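Pectinesterase inhibitor (Actinidia chinensis, PDB 1XG2) inhibits pectin methylesterase through a one-to-one protein complex and may take part in regulating fruit ripening. Local coordinates at residues G113-E116 and D117-G121; A132-K135 and L136-L139. All coordinates share one frame; numbering follows the deposited sequence.

Contact 1. Residues G113-E116 and D117-G121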
ATOM      1  N   GLY B 113       3.051   8.545   8.728  1.00 11.78           N
ATOM      2  CA  GLY B 113       1.605   8.454   8.786  1.00 12.10           C
ATOM      3  C   GLY B 113       1.116   7.137   9.347  1.00 12.20           C
ATOM      4  O   GLY B 113       0.077   7.078  10.013  1.00 12.47           O
ATOM      5  N   THR B 114       1.865   6.076   9.084  1.00 12.10           N
ATOM      6  CA  THR B 114       1.526   4.760   9.605  1.00 12.56           C
ATOM      7  C   THR B 114       1.796   4.709  11.111  1.00 13.02           C
ATOM      8  O   THR B 114       1.052   4.091  11.855  1.00 12.59           O
ATOM      9  CB  THR B 114       2.336   3.693   8.881  1.00 12.58           C
ATOM     10  OG1 THR B 114       2.006   3.711   7.476  1.00 11.16           O
ATOM     11  CG2 THR B 114       1.949   2.307   9.357  1.00 13.32           C
ATOM     12  N   CYS B 115       2.863   5.372  11.550  1.00 13.62           N
ATOM     13  CA  CYS B 115       3.106   5.539  12.983  1.00 14.14           C
ATOM     14  C   CYS B 115       1.898   6.230  13.608  1.00 14.94           C
ATOM     15  O   CYS B 115       1.328   5.727  14.580  1.00 15.05           O
ATOM     16  CB  CYS B 115       4.383   6.329  13.223  1.00 13.94           C
ATOM     17  SG  CYS B 115       4.783   6.516  14.974  1.00 16.13           S
ATOM     18  N   GLU B 116       1.472   7.345  13.002  1.00 16.31           N
ATOM     19  CA  GLU B 116       0.313   8.117  13.460  1.00 17.57           C
ATOM     20  C   GLU B 116      -0.955   7.275  13.537  1.00 18.42           C
ATOM     21  O   GLU B 116      -1.672   7.310  14.545  1.00 18.98           O
ATOM     22  CB  GLU B 116       0.033   9.298  12.511  1.00 17.88           C
ATOM     23  CG  GLU B 116       0.996  10.459  12.629  1.00 18.93           C
ATOM     24  CD  GLU B 116       0.866  11.190  13.951  1.00 20.04           C
ATOM     25  OE1 GLU B 116       1.844  11.215  14.709  1.00 20.52           O
ATOM     26  OE2 GLU B 116      -0.213  11.726  14.226  1.00 23.00           O
ATOM     27  N   ASP B 117      -1.233   6.534  12.469  1.00 18.85           N
ATOM     28  CA  ASP B 117      -2.408   5.664  12.411  1.00 20.00           C
ATOM     29  C   ASP B 117      -2.383   4.553  13.472  1.00 20.08           C
ATOM     30  O   ASP B 117      -3.438   4.077  13.869  1.00 20.40           O
ATOM     31  CB  ASP B 117      -2.521   4.967  11.070  1.00 20.29           C
ATOM     32  CG  ASP B 117      -2.798   5.912   9.908  1.00 21.88           C
ATOM     33  OD1 ASP B 117      -3.305   7.032  10.089  1.00 24.33           O
ATOM     34  OD2 ASP B 117      -2.524   5.566   8.754  1.00 26.86           O
ATOM     35  N   SER B 118      -1.195   4.136  13.905  1.00 20.13           N
ATOM     36  CA  SER B 118      -1.062   3.055  14.887  1.00 20.43           C
ATOM     37  C   SER B 118      -1.416   3.493  16.309  1.00 21.08           C
ATOM     38  O   SER B 118      -1.586   2.651  17.199  1.00 20.40           O
ATOM     39  CB  SER B 118       0.367   2.506  14.884  1.00 20.62           C
ATOM     40  OG  SER B 118       0.708   1.971  13.612  1.00 20.26           O
ATOM     41  N   PHE B 119      -1.513   4.801  16.525  1.00 22.02           N
ATOM     42  CA  PHE B 119      -1.855   5.344  17.841  1.00 23.14           C
ATOM     43  C   PHE B 119      -3.307   5.808  17.893  1.00 24.84           C
ATOM     44  O   PHE B 119      -3.606   6.920  18.316  1.00 25.55           O
ATOM     45  CB  PHE B 119      -0.908   6.482  18.201  1.00 23.00           C
ATOM     46  CG  PHE B 119       0.385   6.019  18.796  1.00 21.33           C
ATOM     47  CD1 PHE B 119       0.464   5.736  20.147  1.00 17.92           C
ATOM     48  CD2 PHE B 119       1.519   5.860  18.007  1.00 20.54           C
ATOM     49  CE1 PHE B 119       1.658   5.311  20.723  1.00 18.41           C
ATOM     50  CE2 PHE B 119       2.709   5.431  18.571  1.00 20.39           C
ATOM     51  CZ  PHE B 119       2.779   5.154  19.938  1.00 19.01           C
ATOM     52  N   GLU B 120      -4.216   4.936  17.489  1.00 26.60           N
ATOM     53  CA  GLU B 120      -5.627   5.280  17.506  1.00 28.09           C
ATOM     54  C   GLU B 120      -6.242   4.718  18.771  1.00 27.65           C
ATOM     55  O   GLU B 120      -6.225   3.509  19.015  1.00 27.91           O
ATOM     56  CB  GLU B 120      -6.330   4.813  16.232  1.00 29.00           C
ATOM     57  CG  GLU B 120      -6.119   5.820  15.099  1.00 33.07           C
ATOM     58  CD  GLU B 120      -7.020   5.594  13.904  1.00 38.23           C
ATOM     59  OE1 GLU B 120      -8.270   5.649  14.062  1.00 41.81           O
ATOM     60  OE2 GLU B 120      -6.471   5.379  12.796  1.00 41.31           O
ATOM     61  N   GLY B 121      -6.749   5.636  19.591  1.00 27.56           N
ATOM     62  CA  GLY B 121      -7.213   5.326  20.926  1.00 27.16           C
ATOM     63  C   GLY B 121      -6.016   5.204  21.847  1.00 26.72           C
ATOM     64  O   GLY B 121      -4.885   5.370  21.411  1.00 26.71           O
TER
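Asp117 N bonds to Gly113 O at 2.8 Å, 160° at the hydrogen, in a regular i to i+4 bond. The carboxylate of Asp117 folds back over the same oxygen: with CG beside the backbone N (chi1 -66°), Gly113 O sits over its flat face, 3.1 Å from CG. Two acceptors cannot bond, and the negative end is satisfied elsewhere, OD1 forming a salt bridge with Lys224 of the pectinesterase chain.

Thr114 O has two donors from one residue. Ser118 N reaches it only weakly, whereas the hydroxyl curls back against the helix and donates from OG to Thr114 O at 2.8 Å. Ser118 N also has a weak bond to Cys115 O, so its hydrogen is shared between two carbonyls. The last turn then tightens: Phe119 N binds Glu116 O at 3.2 Å, well above the carbonyl plane. Cys115 O meets the edge of the Phe119 ring, 3.4 Å from CD2, while Cys115 SG, disulfide-bonded to Cys75, lies 4.3 Å from CE2.

The remaining polar ends have partners beyond this turn: Glu116 OE2 turns to His130 ND1 of helix 127-149, while Thr114 OG1 bonds to Asp110 O one turn back and to His137 of the pectinesterase chain. Change from i+4 to i+3 bonding is characteristic of a helix C-terminus; here it finishes helix 98-118 of the four-helix bundle, at the surface that meets the enzyme.

Contact 2. Residues A132-K135 and L136-L139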
ATOM      1  N   ALA B 132       7.243  14.783  15.559  1.00 14.31           N
ATOM      2  CA  ALA B 132       8.284  14.228  14.697  1.00 13.67           C
ATOM      3  C   ALA B 132       7.682  13.593  13.433  1.00 13.29           C
ATOM      4  O   ALA B 132       8.259  13.727  12.364  1.00 12.71           O
ATOM      5  CB  ALA B 132       9.148  13.213  15.480  1.00 13.73           C
ATOM      6  N   ASP B 133       6.529  12.920  13.560  1.00 13.54           N
ATOM      7  CA  ASP B 133       5.790  12.376  12.413  1.00 13.51           C
ATOM      8  C   ASP B 133       5.354  13.493  11.462  1.00 14.21           C
ATOM      9  O   ASP B 133       5.544  13.403  10.247  1.00 13.86           O
ATOM     10  CB  ASP B 133       4.521  11.622  12.859  1.00 13.70           C
ATOM     11  CG  ASP B 133       4.812  10.310  13.607  1.00 13.84           C
ATOM     12  OD1 ASP B 133       5.921   9.749  13.475  1.00 14.23           O
ATOM     13  OD2 ASP B 133       3.956   9.764  14.343  1.00 14.12           O
ATOM     14  N   LEU B 134       4.764  14.550  12.018  1.00 14.53           N
ATOM     15  CA  LEU B 134       4.264  15.652  11.194  1.00 14.94           C
ATOM     16  C   LEU B 134       5.412  16.343  10.495  1.00 14.13           C
ATOM     17  O   LEU B 134       5.261  16.825   9.356  1.00 13.32           O
ATOM     18  CB  LEU B 134       3.476  16.681  12.009  1.00 15.36           C
ATOM     19  CG  LEU B 134       2.135  16.250  12.590  1.00 18.79           C
ATOM     20  CD1 LEU B 134       1.469  17.453  13.255  1.00 20.49           C
ATOM     21  CD2 LEU B 134       1.231  15.643  11.530  1.00 22.38           C
ATOM     22  N   LYS B 135       6.563  16.378  11.157  1.00 13.51           N
ATOM     23  CA  LYS B 135       7.745  16.979  10.565  1.00 13.93           C
ATOM     24  C   LYS B 135       8.264  16.154   9.377  1.00 13.04           C
ATOM     25  O   LYS B 135       8.605  16.705   8.347  1.00 11.75           O
ATOM     26  CB  LYS B 135       8.846  17.155  11.604  1.00 14.67           C
ATOM     27  CG  LYS B 135       9.994  18.000  11.114  1.00 17.84           C
ATOM     28  CD  LYS B 135      11.156  17.963  12.076  1.00 22.90           C
ATOM     29  CE  LYS B 135      11.772  19.346  12.326  1.00 25.74           C
ATOM     30  NZ  LYS B 135      13.264  19.205  12.502  1.00 27.29           N
ATOM     31  N   LEU B 136       8.325  14.838   9.522  1.00 12.29           N
ATOM     32  CA  LEU B 136       8.785  14.020   8.413  1.00 11.81           C
ATOM     33  C   LEU B 136       7.830  14.180   7.247  1.00 11.69           C
ATOM     34  O   LEU B 136       8.257  14.229   6.106  1.00 11.30           O
ATOM     35  CB  LEU B 136       8.863  12.550   8.795  1.00 11.80           C
ATOM     36  CG  LEU B 136       9.398  11.658   7.674  1.00 10.60           C
ATOM     37  CD1 LEU B 136      10.752  12.151   7.211  1.00  9.15           C
ATOM     38  CD2 LEU B 136       9.467  10.198   8.144  1.00 11.16           C
ATOM     39  N   GLU B 137       6.538  14.237   7.546  1.00 12.00           N
ATOM     40  CA  GLU B 137       5.519  14.393   6.515  1.00 12.74           C
ATOM     41  C   GLU B 137       5.729  15.710   5.770  1.00 12.69           C
ATOM     42  O   GLU B 137       5.746  15.739   4.536  1.00 13.25           O
ATOM     43  CB  GLU B 137       4.117  14.331   7.122  1.00 12.92           C
ATOM     44  CG  GLU B 137       3.659  12.934   7.513  1.00 13.89           C
ATOM     45  CD  GLU B 137       2.288  12.925   8.163  1.00 17.59           C
ATOM     46  OE1 GLU B 137       1.755  14.011   8.467  1.00 17.86           O
ATOM     47  OE2 GLU B 137       1.742  11.828   8.374  1.00 19.22           O
ATOM     48  N   ASP B 138       5.943  16.789   6.517  1.00 13.16           N
ATOM     49  CA  ASP B 138       6.148  18.120   5.930  1.00 13.10           C
ATOM     50  C   ASP B 138       7.416  18.151   5.070  1.00 12.80           C
ATOM     51  O   ASP B 138       7.441  18.744   3.982  1.00 12.65           O
ATOM     52  CB  ASP B 138       6.200  19.190   7.032  1.00 13.39           C
ATOM     53  CG  ASP B 138       4.874  19.350   7.765  1.00 14.32           C
ATOM     54  OD1 ASP B 138       4.830  19.966   8.869  1.00 14.65           O
ATOM     55  OD2 ASP B 138       3.809  18.891   7.317  1.00 15.04           O
ATOM     56  N   LEU B 139       8.474  17.511   5.556  1.00 12.19           N
ATOM     57  CA  LEU B 139       9.747  17.502   4.860  1.00 11.54           C
ATOM     58  C   LEU B 139       9.686  16.662   3.599  1.00 11.26           C
ATOM     59  O   LEU B 139      10.245  17.047   2.572  1.00 11.07           O
ATOM     60  CB  LEU B 139      10.857  16.975   5.770  1.00 11.61           C
ATOM     61  CG  LEU B 139      11.176  17.930   6.922  1.00 12.94           C
ATOM     62  CD1 LEU B 139      12.241  17.344   7.844  1.00 14.85           C
ATOM     63  CD2 LEU B 139      11.567  19.295   6.391  1.00 13.01           C
TER
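Leu134 O points at the flat face of the Asp138 carboxylate, 3.0 Å from CG, with OD1 and OD2 each 3.2 Å from it. Being an acceptor itself, the carboxylate makes no bond there; that carbonyl is taken by Asp138 N, at 2.9 Å, and OD1 finds its partner in Asn15. The placement follows from chi1 of -66°, which swings CG back beside the backbone N.

The carboxylate of Glu137 is met differently. Leu134 CD2 comes to OE1 at 3.5 Å, from obliquely above the carboxylate plane, as the two side chains run slantwise past each other. Nearer the backbone, Glu137 CG rests 3.4 Å from Asp133 O. Arg14 is a long, weak ion partner for both Glu137 and Asp138. Asp133 turns its own flat group off this turn, with OD1 bonded to Tyr79 OH.

On another side of the helix Lys135 and Leu139 run alongside one another, CG to CD1 4.0 Å, and both touch Ser48 of helix 34-60. Leu136 heads instead for Ala112 of helix 98-118.

Beneath the side chains, Leu136 N to Ala132 O, Glu137 N to Asp133 O and Leu139 N to Lys135 O continue the i to i+4 ladder, with angles at the hydrogen near 160°. This is regular alpha-helix in the middle of helix 127-149, a member of the inhibitor's four-helix bundle, with neighbouring helices on several sides.

Coming from the N terminus, the chain passes the short helices 4-9 and 16-24, then the long helices 34-60 and 66-95, before helix 98-118, where contact 1 takes the last turn and the start of the loop after it. Contact 2 takes up about two turns within helix 127-149. Both are local and close no loop, since the segments of each are continuous; they stand in series, neither nesting nor crossing, with centres about 14 Å apart. They nevertheless touch. Glu116 OE1 approaches Asp133 OD2 to 2.6 Å, close enough that the two carboxylates may share a proton, and Cys115 SG packs on the same OD2. Gly113 CA rests against Glu137 OE2, so the successive helices meet directly.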